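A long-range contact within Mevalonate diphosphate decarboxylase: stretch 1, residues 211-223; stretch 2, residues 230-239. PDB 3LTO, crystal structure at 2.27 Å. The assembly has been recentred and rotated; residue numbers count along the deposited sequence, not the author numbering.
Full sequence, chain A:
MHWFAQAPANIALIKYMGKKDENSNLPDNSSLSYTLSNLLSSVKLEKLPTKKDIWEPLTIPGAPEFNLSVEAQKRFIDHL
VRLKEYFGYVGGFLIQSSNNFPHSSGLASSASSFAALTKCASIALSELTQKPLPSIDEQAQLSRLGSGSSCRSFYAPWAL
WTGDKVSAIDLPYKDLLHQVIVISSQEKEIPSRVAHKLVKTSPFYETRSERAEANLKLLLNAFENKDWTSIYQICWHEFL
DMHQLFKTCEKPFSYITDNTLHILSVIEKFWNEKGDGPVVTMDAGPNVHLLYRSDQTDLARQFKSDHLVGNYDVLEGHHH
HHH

Stretch 1, residues 211-223: RAEANLKLLLNAF
Stretch 2 (230-239) SIYQICWHEF

Two helices that follow one another closely in a chain often fold back as an antiparallel pair, and one branched aliphatic residue can then organise the seam. Residues 211-223 and 230-239 of mevalonate diphosphate decarboxylase illustrate the principle. Both stretches are helical throughout, with phi/psi near -65/-43 and i to i+4 backbone hydrogen bonds such as L219 N to N215 O, 2.8 Å. Their N-to-C directions differ by 161°, and the axes approach to 9.1 Å. The register is set by two CA pairs, L219 with I231 at 5.7 Å and A212 with E238 at 7.1 Å; together the stretches bury 476 Å².

I234, which loses the most surface, is the knob. Its CA-to-CB bond points toward the first helix, and its m,t rotamer (-59°, 169°) seats it among N215, L218, L219 and A222. I234 CD1 lies 3.6 Å from L218 CB and 3.4 Å from L219 N, while I234 CG2 lies 3.5 Å from N215 O, so the methyls press on the opposing backbone as well as on its side chains.

I231, one turn earlier and also m,t (-66°, 180°), starts sideways but ends nearer. Its CG1 meets A222 CB at 3.6 Å, and its CG2 meets L219 CD1 at 3.6 Å, with L219 in t,p (-175°, 55°). I231 CD1 sits over one face of the F223 ring (chi1 -85°, chi2 -79°), 3.7 Å from the ring centroid and 10° off the normal, a CH-pi contact.

Toward the start of the first stretch, apolar packing gives way to polarity. N215 (chi1 -68°, chi2 -32°) donates from ND2 to E238 OE1, 3.1 Å at 153°, the only hydrogen bond between the stretches; E238 adopts t,p (172°, 76°), chi3 -6°, bringing its carboxylate to the amide.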

# COMPACT_ATOMS: atom_id res chain seq x y z
N ARG A 211 -7.11 -7.06 -17.29
CA ARG A 211 -6.69 -6.42 -18.53
C ARG A 211 -5.85 -5.16 -18.28
O ARG A 211 -4.85 -4.92 -18.96
CB ARG A 211 -7.92 -6.06 -19.39
CG ARG A 211 -8.70 -7.27 -19.89
CD ARG A 211 -9.68 -6.87 -21.00
NE ARG A 211 -10.73 -5.97 -20.52
CZ ARG A 211 -11.75 -6.35 -19.75
NH1 ARG A 211 -11.85 -7.61 -19.36
NH2 ARG A 211 -12.67 -5.47 -19.38
N ALA A 212 -6.26 -4.37 -17.29
CA ALA A 212 -5.55 -3.14 -16.94
C ALA A 212 -4.12 -3.43 -16.50
O ALA A 212 -3.19 -2.70 -16.85
CB ALA A 212 -6.29 -2.41 -15.82
N GLU A 213 -3.94 -4.49 -15.72
CA GLU A 213 -2.61 -4.87 -15.24
C GLU A 213 -1.78 -5.36 -16.42
O GLU A 213 -0.60 -5.04 -16.53
CB GLU A 213 -2.71 -5.97 -14.18
CG GLU A 213 -3.23 -5.51 -12.81
CD GLU A 213 -2.31 -4.49 -12.13
OE1 GLU A 213 -1.08 -4.57 -12.33
OE2 GLU A 213 -2.82 -3.63 -11.39
N ALA A 214 -2.41 -6.14 -17.29
CA ALA A 214 -1.73 -6.67 -18.47
C ALA A 214 -1.31 -5.51 -19.38
O ALA A 214 -0.25 -5.55 -20.00
CB ALA A 214 -2.64 -7.64 -19.23
N ASN A 215 -2.16 -4.49 -19.48
CA ASN A 215 -1.84 -3.34 -20.32
C ASN A 215 -0.75 -2.49 -19.70
O ASN A 215 0.06 -1.90 -20.41
CB ASN A 215 -3.08 -2.48 -20.55
CG ASN A 215 -4.13 -3.18 -21.39
OD1 ASN A 215 -3.79 -3.99 -22.26
ND2 ASN A 215 -5.39 -2.86 -21.15
N LEU A 216 -0.74 -2.43 -18.37
CA LEU A 216 0.26 -1.65 -17.64
C LEU A 216 1.65 -2.24 -17.86
O LEU A 216 2.61 -1.51 -18.06
CB LEU A 216 -0.07 -1.64 -16.15
CG LEU A 216 0.94 -0.95 -15.22
CD1 LEU A 216 1.23 0.47 -15.70
CD2 LEU A 216 0.38 -0.94 -13.79
N LYS A 217 1.74 -3.56 -17.80
CA LYS A 217 3.01 -4.24 -18.00
C LYS A 217 3.51 -3.94 -19.41
O LYS A 217 4.70 -3.67 -19.61
CB LYS A 217 2.86 -5.75 -17.82
CG LYS A 217 4.09 -6.54 -18.28
CD LYS A 217 3.84 -8.04 -18.34
CE LYS A 217 4.00 -8.69 -16.98
NZ LYS A 217 5.42 -8.68 -16.51
N LEU A 218 2.61 -3.98 -20.39
CA LEU A 218 3.00 -3.72 -21.77
C LEU A 218 3.40 -2.25 -21.96
O LEU A 218 4.41 -1.94 -22.59
CB LEU A 218 1.84 -4.06 -22.72
CG LEU A 218 1.48 -5.55 -22.84
CD1 LEU A 218 0.24 -5.71 -23.71
CD2 LEU A 218 2.65 -6.31 -23.44
N LEU A 219 2.60 -1.36 -21.39
CA LEU A 219 2.86 0.07 -21.49
C LEU A 219 4.23 0.43 -20.89
O LEU A 219 5.03 1.13 -21.51
CB LEU A 219 1.76 0.85 -20.79
CG LEU A 219 1.82 2.37 -20.91
CD1 LEU A 219 1.87 2.78 -22.39
CD2 LEU A 219 0.62 2.99 -20.21
N LEU A 220 4.48 -0.04 -19.67
CA LEU A 220 5.75 0.24 -19.00
C LEU A 220 6.91 -0.24 -19.87
O LEU A 220 7.92 0.45 -20.00
CB LEU A 220 5.79 -0.43 -17.63
CG LEU A 220 5.65 0.44 -16.37
CD1 LEU A 220 4.92 1.72 -16.68
CD2 LEU A 220 4.94 -0.35 -15.28
N ASN A 221 6.75 -1.41 -20.48
CA ASN A 221 7.79 -1.95 -21.36
C ASN A 221 7.92 -1.06 -22.59
O ASN A 221 9.01 -0.92 -23.15
CB ASN A 221 7.46 -3.38 -21.80
CG ASN A 221 7.69 -4.41 -20.70
OD1 ASN A 221 8.70 -4.37 -20.00
ND2 ASN A 221 6.75 -5.34 -20.56
N ALA A 222 6.80 -0.48 -23.03
CA ALA A 222 6.81 0.40 -24.20
C ALA A 222 7.63 1.64 -23.86
O ALA A 222 8.46 2.07 -24.66
CB ALA A 222 5.39 0.79 -24.58
N PHE A 223 7.40 2.19 -22.67
CA PHE A 223 8.13 3.37 -22.22
C PHE A 223 9.64 3.09 -22.19
O PHE A 223 10.43 3.84 -22.76
CB PHE A 223 7.64 3.79 -20.84
CG PHE A 223 6.42 4.69 -20.88
CD1 PHE A 223 6.55 6.04 -21.17
CD2 PHE A 223 5.15 4.17 -20.64
CE1 PHE A 223 5.43 6.87 -21.23
CE2 PHE A 223 4.03 4.99 -20.70
CZ PHE A 223 4.17 6.35 -20.99
N SER A 230 3.69 1.74 -29.65
CA SER A 230 3.05 0.79 -28.73
C SER A 230 2.31 1.50 -27.60
O SER A 230 1.29 1.01 -27.11
CB SER A 230 4.08 -0.18 -28.14
OG SER A 230 4.42 -1.19 -29.07
N ILE A 231 2.84 2.64 -27.16
CA ILE A 231 2.19 3.41 -26.10
C ILE A 231 0.83 3.83 -26.66
O ILE A 231 -0.21 3.66 -26.01
CB ILE A 231 3.03 4.66 -25.71
CG1 ILE A 231 4.35 4.21 -25.08
CG2 ILE A 231 2.25 5.55 -24.73
CD1 ILE A 231 5.27 5.34 -24.66
N TYR A 232 0.84 4.34 -27.89
CA TYR A 232 -0.39 4.76 -28.56
C TYR A 232 -1.42 3.62 -28.61
O TYR A 232 -2.54 3.77 -28.14
CB TYR A 232 -0.05 5.22 -29.98
CG TYR A 232 -1.18 5.14 -30.99
CD1 TYR A 232 -2.34 5.91 -30.85
CD2 TYR A 232 -1.07 4.32 -32.11
CE1 TYR A 232 -3.35 5.87 -31.81
CE2 TYR A 232 -2.08 4.27 -33.08
CZ TYR A 232 -3.21 5.05 -32.92
OH TYR A 232 -4.20 5.02 -33.88
N GLN A 233 -1.02 2.48 -29.16
CA GLN A 233 -1.90 1.32 -29.29
C GLN A 233 -2.44 0.82 -27.95
O GLN A 233 -3.64 0.57 -27.81
CB GLN A 233 -1.17 0.20 -30.03
CG GLN A 233 -0.58 0.65 -31.36
CD GLN A 233 0.21 -0.43 -32.06
OE1 GLN A 233 1.03 -1.12 -31.45
NE2 GLN A 233 -0.01 -0.58 -33.36
N ILE A 234 -1.56 0.66 -26.98
CA ILE A 234 -1.97 0.20 -25.66
C ILE A 234 -2.97 1.18 -25.04
O ILE A 234 -4.03 0.77 -24.57
CB ILE A 234 -0.76 0.05 -24.72
CG1 ILE A 234 0.24 -0.95 -25.32
CG2 ILE A 234 -1.21 -0.43 -23.35
CD1 ILE A 234 1.57 -0.97 -24.60
N CYS A 235 -2.64 2.46 -25.03
CA CYS A 235 -3.54 3.44 -24.44
C CYS A 235 -4.87 3.45 -25.18
O CYS A 235 -5.92 3.70 -24.58
CB CYS A 235 -2.91 4.84 -24.46
SG CYS A 235 -1.52 5.02 -23.31
N TRP A 236 -4.82 3.19 -26.48
CA TRP A 236 -6.01 3.15 -27.32
C TRP A 236 -6.90 2.01 -26.82
O TRP A 236 -8.09 2.20 -26.54
CB TRP A 236 -5.59 2.91 -28.77
CG TRP A 236 -6.68 3.01 -29.81
CD1 TRP A 236 -7.42 1.98 -30.33
CD2 TRP A 236 -7.09 4.19 -30.52
NE1 TRP A 236 -8.26 2.45 -31.31
CE2 TRP A 236 -8.07 3.80 -31.45
CE3 TRP A 236 -6.72 5.54 -30.45
CZ2 TRP A 236 -8.69 4.71 -32.32
CZ3 TRP A 236 -7.33 6.45 -31.31
CH2 TRP A 236 -8.31 6.03 -32.24
N HIS A 237 -6.30 0.83 -26.69
CA HIS A 237 -7.02 -0.35 -26.23
C HIS A 237 -7.57 -0.12 -24.83
O HIS A 237 -8.70 -0.49 -24.53
CB HIS A 237 -6.07 -1.56 -26.24
CG HIS A 237 -5.65 -1.98 -27.61
ND1 HIS A 237 -4.54 -2.76 -27.85
CD2 HIS A 237 -6.20 -1.74 -28.83
CE1 HIS A 237 -4.42 -2.98 -29.14
NE2 HIS A 237 -5.42 -2.37 -29.76
N GLU A 238 -6.77 0.52 -23.98
CA GLU A 238 -7.17 0.80 -22.61
C GLU A 238 -8.44 1.66 -22.47
O GLU A 238 -9.39 1.25 -21.80
CB GLU A 238 -6.00 1.44 -21.85
CG GLU A 238 -6.34 1.96 -20.45
CD GLU A 238 -6.48 0.88 -19.40
OE1 GLU A 238 -6.43 -0.33 -19.74
OE2 GLU A 238 -6.65 1.23 -18.21
N PHE A 239 -8.49 2.83 -23.11
CA PHE A 239 -9.68 3.67 -22.96
C PHE A 239 -10.91 3.10 -23.67
O PHE A 239 -12.03 3.27 -23.22
CB PHE A 239 -9.40 5.13 -23.39
CG PHE A 239 -9.50 5.39 -24.87
CD1 PHE A 239 -10.73 5.66 -25.47
CD2 PHE A 239 -8.36 5.43 -25.66
CE1 PHE A 239 -10.82 5.96 -26.83
CE2 PHE A 239 -8.43 5.73 -27.02
CZ PHE A 239 -9.67 5.99 -27.61